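Local coordinates for purine catabolism protein pucG (Bacillus subtilis, PDB 3ISL) that catalyses the pyridoxal 5'-phosphate-dependent transfer of the amino group of (S)-ureidoglycine to glyoxylate, yielding oxalurate and glycine in purine catabolism, and works as a homodimer, at the interface of chains A and B. Numbering follows the deposited sequence. Chains: chain A/B, Purine catabolism protein pucG.

Contact 1: the interface of chains A and B. Residues chain A 76, 107-108, 245-246; chain B 76, 108, 245-246.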
loop_
_atom_site.group_PDB
_atom_site.type_symbol
_atom_site.label_atom_id
_atom_site.label_comp_id
_atom_site.label_asym_id
_atom_site.label_seq_id
_atom_site.Cartn_x
_atom_site.Cartn_y
_atom_site.Cartn_z
ATOM N N GLU A 76 5.912 -4.883 10.014
ATOM C CA GLU A 76 6.554 -3.741 10.607
ATOM C C GLU A 76 5.619 -2.923 11.525
ATOM O O GLU A 76 6.024 -2.549 12.663
ATOM C CB GLU A 76 7.242 -2.866 9.523
ATOM C CG GLU A 76 8.020 -1.649 10.131
ATOM C CD GLU A 76 9.021 -1.041 9.168
ATOM O OE1 GLU A 76 9.500 0.074 9.432
ATOM O OE2 GLU A 76 9.359 -1.680 8.152
ATOM N N ARG A 107 15.956 -2.349 14.130
ATOM C CA ARG A 107 15.683 -1.004 13.697
ATOM C C ARG A 107 14.771 -0.255 14.673
ATOM O O ARG A 107 14.940 0.945 14.841
ATOM C CB ARG A 107 15.165 -0.981 12.238
ATOM C CG ARG A 107 16.261 -1.460 11.214
ATOM C CD ARG A 107 16.068 -0.817 9.818
ATOM N NE ARG A 107 16.860 -1.451 8.745
ATOM C CZ ARG A 107 17.047 -0.951 7.506
ATOM N NH1 ARG A 107 16.562 0.242 7.133
ATOM N NH2 ARG A 107 17.765 -1.637 6.628
ATOM N N TYR A 108 13.849 -0.947 15.344
ATOM C CA TYR A 108 13.038 -0.263 16.385
ATOM C C TYR A 108 13.683 -0.235 17.783
ATOM O O TYR A 108 13.063 0.149 18.768
ATOM C CB TYR A 108 11.568 -0.733 16.390
ATOM C CG TYR A 108 10.862 -0.202 15.160
ATOM C CD1 TYR A 108 10.389 1.128 15.132
ATOM C CD2 TYR A 108 10.764 -0.966 13.994
ATOM C CE1 TYR A 108 9.818 1.676 13.991
ATOM C CE2 TYR A 108 10.167 -0.447 12.854
ATOM C CZ TYR A 108 9.701 0.925 12.873
ATOM O OH TYR A 108 9.087 1.505 11.795
ATOM N N THR A 245 7.227 4.940 16.460
ATOM C CA THR A 245 8.096 5.759 15.567
ATOM C C THR A 245 7.471 6.056 14.174
ATOM O O THR A 245 7.469 7.210 13.694
ATOM C CB THR A 245 9.526 5.125 15.460
ATOM O OG1 THR A 245 10.056 4.948 16.782
ATOM C CG2 THR A 245 10.513 5.969 14.598
ATOM N N SER A 246 6.903 5.025 13.550
ATOM C CA SER A 246 6.134 5.236 12.325
ATOM C C SER A 246 4.721 5.804 12.627
ATOM O O SER A 246 3.912 5.163 13.321
ATOM C CB SER A 246 6.047 3.926 11.525
ATOM O OG SER A 246 5.325 4.104 10.325
ATOM N N GLU B 76 6.533 9.824 4.543
ATOM C CA GLU B 76 7.261 9.245 5.636
ATOM C C GLU B 76 8.553 8.584 5.154
ATOM O O GLU B 76 9.601 8.776 5.768
ATOM C CB GLU B 76 6.408 8.264 6.439
ATOM C CG GLU B 76 7.210 7.677 7.653
ATOM C CD GLU B 76 6.346 7.212 8.780
ATOM O OE1 GLU B 76 6.886 6.502 9.648
ATOM O OE2 GLU B 76 5.135 7.538 8.814
ATOM N N TYR B 108 11.008 10.863 13.848
ATOM C CA TYR B 108 12.312 10.342 13.428
ATOM C C TYR B 108 13.473 11.043 14.152
ATOM O O TYR B 108 14.627 10.882 13.818
ATOM C CB TYR B 108 12.400 10.284 11.904
ATOM C CG TYR B 108 11.627 9.097 11.340
ATOM C CD1 TYR B 108 12.207 7.840 11.310
ATOM C CD2 TYR B 108 10.302 9.223 10.893
ATOM C CE1 TYR B 108 11.504 6.685 10.837
ATOM C CE2 TYR B 108 9.580 8.090 10.382
ATOM C CZ TYR B 108 10.207 6.814 10.364
ATOM O OH TYR B 108 9.561 5.676 9.871
ATOM N N THR B 245 15.230 4.061 9.994
ATOM C CA THR B 245 14.432 3.321 11.019
ATOM C C THR B 245 13.325 2.370 10.439
ATOM O O THR B 245 13.124 1.230 10.932
ATOM C CB THR B 245 13.921 4.261 12.193
ATOM O OG1 THR B 245 15.025 4.995 12.738
ATOM C CG2 THR B 245 13.229 3.469 13.340
ATOM N N SER B 246 12.662 2.799 9.367
ATOM C CA SER B 246 11.721 1.901 8.696
ATOM C C SER B 246 12.341 1.095 7.522
ATOM O O SER B 246 12.677 1.673 6.477
ATOM C CB SER B 246 10.474 2.669 8.243
ATOM O OG SER B 246 9.634 1.833 7.472
#

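Contact 2: the interface of chains A and B. Residues chain A 7, 9; chain B 29, 32, 35, 41, 45, 274.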
loop_
_atom_site.group_PDB
_atom_site.type_symbol
_atom_site.label_atom_id
_atom_site.label_comp_id
_atom_site.label_asym_id
_atom_site.label_seq_id
_atom_site.Cartn_x
_atom_site.Cartn_y
_atom_site.Cartn_z
ATOM N N LEU A 7 -2.115 -0.646 -21.851
ATOM C CA LEU A 7 -1.364 -1.742 -21.259
ATOM C C LEU A 7 -1.609 -3.011 -22.061
ATOM O O LEU A 7 -2.742 -3.297 -22.466
ATOM C CB LEU A 7 -1.827 -1.965 -19.836
ATOM C CG LEU A 7 -1.041 -2.978 -19.036
ATOM C CD1 LEU A 7 0.194 -2.305 -18.555
ATOM C CD2 LEU A 7 -1.849 -3.448 -17.862
ATOM N N THR A 9 -0.163 -7.132 -21.753
ATOM C CA THR A 9 0.551 -7.976 -20.850
ATOM C C THR A 9 0.219 -9.459 -21.218
ATOM O O THR A 9 -0.935 -9.752 -21.563
ATOM C CB THR A 9 0.064 -7.436 -19.434
ATOM O OG1 THR A 9 1.072 -7.464 -18.413
ATOM C CG2 THR A 9 -1.266 -7.919 -19.024
ATOM N N VAL B 29 -8.609 -1.657 -16.645
ATOM C CA VAL B 29 -7.261 -2.295 -16.641
ATOM C C VAL B 29 -7.008 -3.092 -15.379
ATOM O O VAL B 29 -6.161 -3.966 -15.363
ATOM C CB VAL B 29 -6.088 -1.270 -16.827
ATOM C CG1 VAL B 29 -5.663 -0.580 -15.468
ATOM C CG2 VAL B 29 -4.875 -1.970 -17.382
ATOM N N THR B 32 -7.125 -6.886 -15.320
ATOM C CA THR B 32 -6.066 -7.643 -16.033
ATOM C C THR B 32 -5.356 -8.633 -15.133
ATOM O O THR B 32 -4.981 -8.292 -14.018
ATOM C CB THR B 32 -4.984 -6.719 -16.605
ATOM O OG1 THR B 32 -5.573 -5.678 -17.367
ATOM C CG2 THR B 32 -3.987 -7.508 -17.536
ATOM N N VAL B 35 0.992 -10.289 -13.395
ATOM C CA VAL B 35 2.291 -10.919 -13.624
ATOM C C VAL B 35 3.221 -10.697 -12.380
ATOM O O VAL B 35 3.004 -9.764 -11.619
ATOM C CB VAL B 35 2.966 -10.339 -14.947
ATOM C CG1 VAL B 35 2.179 -10.619 -16.130
ATOM C CG2 VAL B 35 3.193 -8.871 -14.845
ATOM N N ALA B 41 7.764 -8.734 -18.334
ATOM C CA ALA B 41 6.645 -7.809 -18.574
ATOM C C ALA B 41 6.510 -6.784 -17.468
ATOM O O ALA B 41 6.149 -5.598 -17.715
ATOM C CB ALA B 41 5.328 -8.566 -18.790
ATOM N N ILE B 45 6.955 -2.571 -17.498
ATOM C CA ILE B 45 5.972 -1.647 -16.938
ATOM C C ILE B 45 6.631 -0.688 -15.964
ATOM O O ILE B 45 6.376 0.532 -16.024
ATOM C CB ILE B 45 4.773 -2.388 -16.293
ATOM C CG1 ILE B 45 3.971 -3.124 -17.386
ATOM C CG2 ILE B 45 3.899 -1.389 -15.471
ATOM C CD1 ILE B 45 3.060 -4.358 -16.852
ATOM N N TYR B 274 -0.279 -1.423 -12.429
ATOM C CA TYR B 274 -1.009 -1.357 -13.707
ATOM C C TYR B 274 -1.855 -0.056 -13.744
ATOM O O TYR B 274 -1.884 0.649 -14.779
ATOM C CB TYR B 274 -2.037 -2.497 -13.820
ATOM C CG TYR B 274 -1.527 -3.867 -14.153
ATOM C CD1 TYR B 274 -0.184 -4.093 -14.572
ATOM C CD2 TYR B 274 -2.411 -4.938 -14.063
ATOM C CE1 TYR B 274 0.235 -5.404 -14.933
ATOM C CE2 TYR B 274 -2.028 -6.218 -14.356
ATOM C CZ TYR B 274 -0.736 -6.462 -14.786
ATOM O OH TYR B 274 -0.471 -7.763 -15.125
#

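Contact 3: the interface of chains A and B. Residues chain A 35-36, 39-41; chain B 12, 343, 349.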
loop_
_atom_site.group_PDB
_atom_site.type_symbol
_atom_site.label_atom_id
_atom_site.label_comp_id
_atom_site.label_asym_id
_atom_site.label_seq_id
_atom_site.Cartn_x
_atom_site.Cartn_y
_atom_site.Cartn_z
ATOM N N VAL A 35 -15.785 4.468 -3.977
ATOM C CA VAL A 35 -16.541 5.305 -3.054
ATOM C C VAL A 35 -15.493 5.820 -2.039
ATOM O O VAL A 35 -14.440 5.247 -1.971
ATOM C CB VAL A 35 -17.657 4.477 -2.298
ATOM C CG1 VAL A 35 -18.746 3.941 -3.267
ATOM C CG2 VAL A 35 -17.079 3.346 -1.396
ATOM N N GLY A 36 -15.796 6.848 -1.241
ATOM C CA GLY A 36 -14.799 7.436 -0.292
ATOM C C GLY A 36 -14.726 6.768 1.048
ATOM O O GLY A 36 -15.572 5.921 1.298
ATOM N N ASP A 39 -17.726 7.282 3.315
ATOM C CA ASP A 39 -19.041 7.033 2.753
ATOM C C ASP A 39 -19.546 5.751 3.438
ATOM O O ASP A 39 -18.806 4.794 3.562
ATOM C CB ASP A 39 -18.812 6.818 1.263
ATOM C CG ASP A 39 -20.093 6.508 0.494
ATOM O OD1 ASP A 39 -20.963 5.731 0.993
ATOM O OD2 ASP A 39 -20.202 7.010 -0.642
ATOM N N PRO A 40 -20.792 5.737 3.924
ATOM C CA PRO A 40 -21.401 4.535 4.606
ATOM C C PRO A 40 -21.248 3.272 3.771
ATOM O O PRO A 40 -21.090 2.157 4.319
ATOM C CB PRO A 40 -22.893 4.936 4.725
ATOM C CG PRO A 40 -22.819 6.475 4.821
ATOM C CD PRO A 40 -21.707 6.893 3.929
ATOM N N ALA A 41 -21.252 3.412 2.448
ATOM C CA ALA A 41 -20.986 2.207 1.639
ATOM C C ALA A 41 -19.596 1.645 1.975
ATOM O O ALA A 41 -19.392 0.407 1.999
ATOM C CB ALA A 41 -21.088 2.510 0.172
ATOM N N ARG B 12 -21.368 6.757 -7.021
ATOM C CA ARG B 12 -21.313 8.086 -6.455
ATOM C C ARG B 12 -20.897 9.110 -7.486
ATOM O O ARG B 12 -20.205 8.810 -8.478
ATOM C CB ARG B 12 -20.310 8.068 -5.280
ATOM C CG ARG B 12 -20.698 7.157 -4.139
ATOM C CD ARG B 12 -22.142 7.342 -3.649
ATOM N NE ARG B 12 -22.275 6.852 -2.288
ATOM C CZ ARG B 12 -23.437 6.637 -1.670
ATOM N NH1 ARG B 12 -24.608 6.849 -2.295
ATOM N NH2 ARG B 12 -23.417 6.249 -0.409
ATOM N N LEU B 343 -25.348 13.236 0.095
ATOM C CA LEU B 343 -24.901 11.878 -0.165
ATOM C C LEU B 343 -26.081 10.903 -0.190
ATOM O O LEU B 343 -26.184 10.119 -1.115
ATOM C CB LEU B 343 -23.830 11.433 0.838
ATOM C CG LEU B 343 -23.132 10.093 0.541
ATOM C CD1 LEU B 343 -22.435 10.140 -0.875
ATOM C CD2 LEU B 343 -22.127 9.719 1.632
ATOM N N GLU B 349 -21.003 13.319 -3.125
ATOM C CA GLU B 349 -20.095 13.448 -1.971
ATOM C C GLU B 349 -19.309 14.770 -1.974
ATOM O O GLU B 349 -18.621 15.021 -2.915
ATOM C CB GLU B 349 -19.120 12.269 -1.893
ATOM C CG GLU B 349 -18.703 12.053 -0.415
ATOM C CD GLU B 349 -17.430 11.279 -0.251
ATOM O OE1 GLU B 349 -16.882 10.739 -1.262
ATOM O OE2 GLU B 349 -16.977 11.218 0.908
#

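Contact 1: the interface of chains A and B
B:Ser246 and A:Glu76 meet across the dimer interface of this class-V (fold-type I) aminotransferase, and A:Ser246 and B:Glu76 repeat the pairing around the two-fold axis. The serine hydroxyl B:Ser246 OG donates a hydrogen bond to the carboxylate oxygen A:Glu76 OE1 at 2.6 Å, approaching from above the carboxylate plane, 40° out of it. In the twin, A:Ser246 OG lies 2.9 Å from B:Glu76 OE1 in the same manner. OE1 of each glutamate also accepts from its own chain: A:Tyr108 OH donates over 2.8 Å to A:Glu76 OE1, which receives it on its anti lone pair, turned away from OE2. One oxygen therefore accepts a tyrosine and a serine from different subunits, which limits the turning of the carboxylate and may favour its charged form. The glutamate chain reaches the seam because CG stands anti to the backbone N (chi1 -177°) and the chain stays extended beyond it, leading out from helix 71-82.

Apolar contacts fill the centre. The methyls A:Thr245 CG2 and B:Thr245 CG2 face each other at 3.9 Å, their side chains roughly perpendicular close to the axis. A:Thr245 CG2 also sits above one face of the B:Tyr108 ring, nearer its margin than its middle, 4.0 Å from B:Tyr108 CE1. A methylene-to-carbonyl contact lies beside them: in A:Arg107, the last residue of helix 96-107, A:Arg107 CB is 3.3 Å from the backbone oxygen B:Thr245 O.

Contact 2: the interface of chains A and B
A:Leu7 packs against B:Val29, B:Ile45 and B:Tyr274, laying the N-terminal segment of one subunit on the other, a packing that probably contributes to the stability of the homodimer. Van der Waals contacts carry most of it. With CG anti to the backbone N (chi1 -174°), the leucine fork divides its partners: A:Leu7 CD1 goes to the helix 40-56 side, 3.9 Å from B:Ile45 CD1, while CD2 turns toward B:Val29 and B:Tyr274. The pair A:Leu7 CD2 and B:Val29 CG2, at 3.4 Å, is closer than two methyls normally pack, and the two side chains run nearly perpendicular to each other.

A CH-pi contact uses the same methyl. A:Leu7 CD2 lies over one face of the B:Tyr274 ring, 3.9 Å from its centroid and displaced from the middle, with CG and CD1 as its nearest ring atoms. The phenol is thus covered by leucine on this face, while the backbone oxygen B:Thr32 O lies at its edge, in plane.

Two residues farther along, A:Thr9 approaches the phenol end of B:Tyr274 from the opposite direction. A:Thr9 OG1 comes within 3.6 Å of B:Tyr274 OH, near but too far to be called a bond, with aliphatic groups of B:Ile45 and B:Val35 beside it. On the receiving side, B:Thr32 is steadied within its own chain: its hydroxyl B:Thr32 OG1 donates to the carbonyl oxygen B:Val29 O at 2.7 Å, tilted 29° from the carbonyl plane.

Contact 3: the interface of chains A and B
B:Arg12 grips A:Asp39 side-on, one nitrogen to each carboxylate oxygen, in a bidentate salt bridge across the dimer interface. B:Arg12 NE donates to A:Asp39 OD2 at 2.7 Å, on the syn lone pair. B:Arg12 NH2 donates to A:Asp39 OD1 at 2.9 Å, in a nearly straight bond (175° at the hydrogen) that meets the oxygen on the syn side, somewhat out of the carboxylate plane. The carboxylate and guanidinium planes are 28° apart, so the pair is nearly coplanar, and two bonds fix the rotation of both groups.

Around this pair lies an apolar border. B:Leu343 CD1 lies 3.6 Å above one face of the B:Arg12 guanidinium, toward its margin, while CD2 of B:Leu343 meets the CD edge of the A:Pro40 ring at 3.7 Å. A:Val35 CG1 touches the aliphatic part of the arginine, 3.9 Å from B:Arg12 CG, where the arginine chain bends at chi2 (-50°).

The second shell positions the acid. The amide A:Ala41 N donates to A:Asp39 OD1 at 2.8 Å on the anti side, giving that oxygen an intrachain donor besides the arginine. The carboxylate thus caps the first turn of helix 40-56, whose N-terminal end may further stabilise its negative charge. In the fold, A:Asp39 and A:Val35, in the loop before this helix, meet B:Arg12 just ahead of the short strand 13-14, while A:Gly36 lies by B:Glu349 on strand 348-349 and A:Pro40 by B:Leu343 on helix 335-346.

The three contacts spread over one two-fold symmetric interface. The centres of the C-alpha atoms of contacts 1 and 2 are about 32 Å apart. Between the C-alpha centres of contacts 1 and 3 the distance is about 33 Å, and between those of contacts 2 and 3 about 29 Å. Contact 1 straddles the axis, its halves related by the two-fold rotation. Contacts 2 and 3 share Val35, Ala41 and helix 40-56, taken from chain B in one and chain A in the other. In each, this region meets the partner's N-terminal segment: A:Leu7 and A:Thr9 in contact 2, B:Arg12 in contact 3. These segments probably extend the homodimer's contact well away from the axis.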